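Local coordinates for transcriptional regulator, MerR family (Listeria monocytogenes str. 4b F2365, PDB 3GP4), which probably binds promoter DNA as a dimer through a winged helix-turn-helix domain and regulates transcription, as MerR-family proteins do, at the interface of chains A and B. Coordinates in Å, arbitrary orientation; residue numbers count along the deposited sequence, not the author numbering. Chains: chain A/B, Transcriptional regulator, MerR family.

Contact 1: the interface of chains A and B. Residues chain A 51, 68, 79, 82-83, 86; chain B 107, 110, 114.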
loop_
_atom_site.group_PDB
_atom_site.type_symbol
_atom_site.label_atom_id
_atom_site.label_comp_id
_atom_site.label_asym_id
_atom_site.label_seq_id
_atom_site.Cartn_x
_atom_site.Cartn_y
_atom_site.Cartn_z
ATOM N N PHE A 51 -3.923 -12.579 12.285
ATOM C CA PHE A 51 -4.272 -12.730 10.863
ATOM C C PHE A 51 -5.073 -11.533 10.327
ATOM O O PHE A 51 -4.763 -11.026 9.213
ATOM C CB PHE A 51 -5.006 -14.055 10.644
ATOM C CG PHE A 51 -5.382 -14.342 9.210
ATOM C CD1 PHE A 51 -4.425 -14.754 8.283
ATOM C CD2 PHE A 51 -6.698 -14.240 8.816
ATOM C CE1 PHE A 51 -4.804 -15.043 6.964
ATOM C CE2 PHE A 51 -7.085 -14.534 7.484
ATOM C CZ PHE A 51 -6.145 -14.934 6.582
ATOM N N TYR A 68 -15.028 -14.797 5.040
ATOM C CA TYR A 68 -14.111 -15.905 5.319
ATOM C C TYR A 68 -14.367 -16.475 6.708
ATOM O O TYR A 68 -14.526 -17.704 6.872
ATOM C CB TYR A 68 -12.651 -15.447 5.182
ATOM C CG TYR A 68 -11.666 -16.542 5.502
ATOM C CD1 TYR A 68 -11.368 -17.515 4.572
ATOM C CD2 TYR A 68 -11.049 -16.601 6.753
ATOM C CE1 TYR A 68 -10.466 -18.536 4.855
ATOM C CE2 TYR A 68 -10.149 -17.625 7.053
ATOM C CZ TYR A 68 -9.860 -18.585 6.081
ATOM O OH TYR A 68 -8.961 -19.610 6.353
ATOM N N LEU A 79 -15.083 -25.637 3.108
ATOM C CA LEU A 79 -13.636 -25.640 2.890
ATOM C C LEU A 79 -13.214 -25.200 1.476
ATOM O O LEU A 79 -12.335 -24.353 1.325
ATOM C CB LEU A 79 -13.061 -27.008 3.217
ATOM C CG LEU A 79 -12.876 -27.328 4.687
ATOM C CD1 LEU A 79 -12.717 -28.840 4.872
ATOM C CD2 LEU A 79 -11.688 -26.585 5.341
ATOM N N ARG A 82 -13.905 -21.464 0.993
ATOM C CA ARG A 82 -12.867 -20.698 1.667
ATOM C C ARG A 82 -11.530 -20.621 0.876
ATOM O O ARG A 82 -10.900 -19.568 0.875
ATOM C CB ARG A 82 -12.652 -21.219 3.077
ATOM C CG ARG A 82 -13.586 -20.645 4.081
ATOM C CD ARG A 82 -13.288 -21.238 5.472
ATOM N NE ARG A 82 -14.003 -22.523 5.671
ATOM C CZ ARG A 82 -13.650 -23.450 6.563
ATOM N NH1 ARG A 82 -12.589 -23.286 7.351
ATOM N NH2 ARG A 82 -14.375 -24.549 6.690
ATOM N N ALA A 83 -11.094 -21.715 0.239
ATOM C CA ALA A 83 -9.860 -21.700 -0.544
ATOM C C ALA A 83 -10.035 -20.789 -1.760
ATOM O O ALA A 83 -9.111 -20.029 -2.092
ATOM C CB ALA A 83 -9.404 -23.088 -0.993
ATOM N N LEU A 86 -9.776 -17.087 -0.517
ATOM C CA LEU A 86 -8.339 -16.787 -0.361
ATOM C C LEU A 86 -7.595 -16.622 -1.712
ATOM O O LEU A 86 -6.784 -15.681 -1.867
ATOM C CB LEU A 86 -7.649 -17.812 0.575
ATOM C CG LEU A 86 -8.228 -17.918 1.989
ATOM C CD1 LEU A 86 -7.421 -18.870 2.881
ATOM C CD2 LEU A 86 -8.378 -16.506 2.676
ATOM N N LEU B 107 -0.766 -15.702 3.030
ATOM C CA LEU B 107 -1.886 -16.157 2.228
ATOM C C LEU B 107 -1.563 -17.410 1.401
ATOM O O LEU B 107 -2.369 -18.349 1.373
ATOM C CB LEU B 107 -2.395 -15.018 1.338
ATOM C CG LEU B 107 -3.771 -14.879 0.755
ATOM C CD1 LEU B 107 -4.857 -15.292 1.780
ATOM C CD2 LEU B 107 -3.959 -13.375 0.281
ATOM N N LYS B 110 -1.463 -20.447 3.741
ATOM C CA LYS B 110 -2.846 -20.859 4.081
ATOM C C LYS B 110 -3.491 -21.577 2.899
ATOM O O LYS B 110 -4.154 -22.617 3.089
ATOM C CB LYS B 110 -3.739 -19.681 4.499
ATOM C CG LYS B 110 -3.297 -18.823 5.723
ATOM C CD LYS B 110 -2.771 -19.595 6.956
ATOM C CE LYS B 110 -3.119 -18.859 8.287
ATOM N NZ LYS B 110 -1.934 -18.586 9.179
ATOM N N TYR B 114 -5.035 -25.449 2.561
ATOM C CA TYR B 114 -6.334 -25.879 2.037
ATOM C C TYR B 114 -6.146 -26.890 0.908
ATOM O O TYR B 114 -6.778 -27.973 0.901
ATOM C CB TYR B 114 -7.204 -24.686 1.537
ATOM C CG TYR B 114 -7.986 -23.980 2.625
ATOM C CD1 TYR B 114 -7.360 -23.075 3.489
ATOM C CD2 TYR B 114 -9.354 -24.216 2.805
ATOM C CE1 TYR B 114 -8.059 -22.444 4.500
ATOM C CE2 TYR B 114 -10.061 -23.585 3.838
ATOM C CZ TYR B 114 -9.399 -22.686 4.663
ATOM O OH TYR B 114 -10.057 -22.059 5.679
#
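A:Tyr68 and B:Tyr114 meet tip to tip because their first torsions send the rings toward one another: CG of A:Tyr68 stands anti to its backbone N (chi1 178°), while CG of B:Tyr114 stands anti to its carbonyl carbon (chi1 -83°). The two phenol oxygens are hydrogen bonded, OH of A:Tyr68 to OH of B:Tyr114 at 2.8 Å; which hydroxyl donates is not decided. A:Arg82 crosses the B:Tyr114 ring at about a right angle, its guanidinium plane turned 88° from the ring plane. NH1 of that guanidinium adds a weak, bent hydrogen bond to the same phenol oxygen, so two polar groups of chain A converge on it.

The ring packs mainly against apolar groups of helix 79-130, with the backbone O of A:Leu79 also close to CD2 of B:Tyr114. CB of A:Arg82 lies 3.6 Å from CE2 of B:Tyr114, and CD2 of A:Leu79 reaches the same ring carbon. At the root of the ring, CB of A:Ala83 touches CB of B:Tyr114 at 3.7 Å. CD1 of A:Leu86 comes to CE1 of B:Tyr114 at 4.0 Å. CE1 of A:Phe51, on helix 43-57, approaches CG of B:Lys110 loosely at 4.3 Å. Thus a tyrosine of one chain's long helix is received by helices 62-74 and 79-130 of the other, in what is probably the MerR-type dimer interface. Beside it, CD2 of A:Leu86 and CD1 of B:Leu107 meet methyl to methyl at 3.8 Å.

Contact 2: the interface of chains A and B. Residues chain A 90, 94, 97; chain B 100-101, 104, 108.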
loop_
_atom_site.group_PDB
_atom_site.type_symbol
_atom_site.label_atom_id
_atom_site.label_comp_id
_atom_site.label_asym_id
_atom_site.label_seq_id
_atom_site.Cartn_x
_atom_site.Cartn_y
_atom_site.Cartn_z
ATOM N N ARG A 90 -5.716 -13.364 -3.025
ATOM C CA ARG A 90 -4.303 -13.537 -3.396
ATOM C C ARG A 90 -3.962 -12.849 -4.710
ATOM O O ARG A 90 -2.972 -12.066 -4.785
ATOM C CB ARG A 90 -3.953 -15.042 -3.442
ATOM C CG ARG A 90 -2.454 -15.389 -3.328
ATOM C CD ARG A 90 -1.624 -15.150 -4.632
ATOM N NE ARG A 90 -0.246 -15.591 -4.398
ATOM C CZ ARG A 90 0.826 -15.340 -5.156
ATOM N NH1 ARG A 90 2.032 -15.768 -4.749
ATOM N NH2 ARG A 90 0.721 -14.654 -6.275
ATOM N N LYS A 94 -1.535 -9.705 -5.092
ATOM C CA LYS A 94 -0.359 -9.818 -5.993
ATOM C C LYS A 94 -0.378 -8.660 -6.995
ATOM O O LYS A 94 0.666 -8.048 -7.244
ATOM C CB LYS A 94 -0.333 -11.147 -6.760
ATOM C CG LYS A 94 0.784 -11.268 -7.856
ATOM C CD LYS A 94 2.160 -11.077 -7.189
ATOM C CE LYS A 94 3.326 -11.773 -7.959
ATOM N NZ LYS A 94 3.698 -11.081 -9.214
ATOM N N ILE A 97 0.771 -5.428 -5.187
ATOM C CA ILE A 97 2.233 -5.483 -5.031
ATOM C C ILE A 97 2.939 -5.167 -6.358
ATOM O O ILE A 97 3.901 -4.350 -6.398
ATOM C CB ILE A 97 2.715 -6.831 -4.443
ATOM C CG1 ILE A 97 2.314 -6.922 -2.965
ATOM C CG2 ILE A 97 4.241 -7.032 -4.605
ATOM C CD1 ILE A 97 2.380 -8.360 -2.396
ATOM N N MET B 100 3.597 -6.031 2.567
ATOM C CA MET B 100 2.603 -6.644 1.685
ATOM C C MET B 100 3.050 -8.041 1.224
ATOM O O MET B 100 2.210 -8.968 1.120
ATOM C CB MET B 100 2.282 -5.720 0.469
ATOM C CG MET B 100 1.167 -4.582 0.696
ATOM S SD MET B 100 1.396 -3.203 -0.559
ATOM C CE MET B 100 1.120 -1.939 0.680
ATOM N N GLN B 101 4.341 -8.201 0.928
ATOM C CA GLN B 101 4.845 -9.499 0.472
ATOM C C GLN B 101 4.806 -10.560 1.596
ATOM O O GLN B 101 4.510 -11.726 1.348
ATOM C CB GLN B 101 6.266 -9.374 -0.114
ATOM C CG GLN B 101 6.816 -10.688 -0.678
ATOM C CD GLN B 101 6.109 -11.128 -1.951
ATOM O OE1 GLN B 101 6.004 -10.374 -2.907
ATOM N NE2 GLN B 101 5.584 -12.361 -1.953
ATOM N N LEU B 104 1.299 -11.749 1.530
ATOM C CA LEU B 104 1.069 -12.608 0.360
ATOM C C LEU B 104 1.655 -13.992 0.654
ATOM O O LEU B 104 1.019 -15.009 0.326
ATOM C CB LEU B 104 1.700 -12.049 -0.928
ATOM C CG LEU B 104 1.405 -12.829 -2.210
ATOM C CD1 LEU B 104 -0.119 -12.735 -2.565
ATOM C CD2 LEU B 104 2.257 -12.391 -3.461
ATOM N N ASP B 108 -0.379 -17.440 0.777
ATOM C CA ASP B 108 0.091 -18.606 0.021
ATOM C C ASP B 108 0.231 -19.871 0.890
ATOM O O ASP B 108 -0.105 -20.976 0.434
ATOM C CB ASP B 108 1.444 -18.341 -0.646
ATOM C CG ASP B 108 1.336 -17.518 -1.934
ATOM O OD1 ASP B 108 0.221 -17.229 -2.426
ATOM O OD2 ASP B 108 2.414 -17.113 -2.436
#
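A:Arg90 and B:Asp108 form the charged part of this helix-helix interface, a side-on, two-nitrogen salt bridge. NE of the guanidinium donates to the carboxylate oxygen OD1 of B:Asp108 at 2.6 Å, nearly straight at 170° about the hydrogen. NH1 donates to OD2 of the same carboxylate at 2.7 Å, with an angle of 175°. Both oxygens use their syn lone pairs, and the guanidinium and carboxylate planes are 11° apart, so the paired bonds fix the rotation of both flat groups. The arginine chain bends at chi2 and then runs extended, which presents the NE-NH1 edge to the acid.

Apolar contacts flank the arginine. B:Leu104 meets A:Arg90 at about a right angle: its methyl CD1 packs against the arginine methylene CD at 3.5 Å, while CD2 lies over one guanidinium face, displaced toward the rim. Salt bridge and leucine therefore hold different sides of the group, one at its edge and the other over its face. CD of A:Lys94 approaches the same CD2 of B:Leu104 more loosely, at 4.0 Å, so that methyl is flanked by two basic side chains through their flat or aliphatic parts.

A:Ile97 and B:Met100 run alongside one another, pointing opposite ways, with CG1 of the isoleucine 3.6 Å from CB of the methionine. The terminal CD1 of A:Ile97 continues over the backbone of B:Met100 and touches CA of B:Gln101 at 3.9 Å, then CB of B:Leu104.

All the chain A residues lie on helix 79-130 and all the chain B residues on helix 79-121, consistent with the antiparallel coiled coil by which MerR-family proteins dimerise.

The C-alpha centres of contact 1 and contact 2 lie about 14 Å apart along one paired-helix interface. Both draw on helix 79-130 of chain A and helix 79-121 of chain B, and numbering runs in opposite senses: from contact 1 to contact 2, chain A residues rise from 79-86 to 90-97 while chain B residues fall from 107-114 to 100-108. Contact 1 additionally recruits helices 43-57 and 62-74, tying the partner's long helix to the DNA-binding portion, whereas contact 2 involves the two long helices alone among the residues given. Two-fold symmetry repeats both contacts, which probably couples the two DNA-binding units.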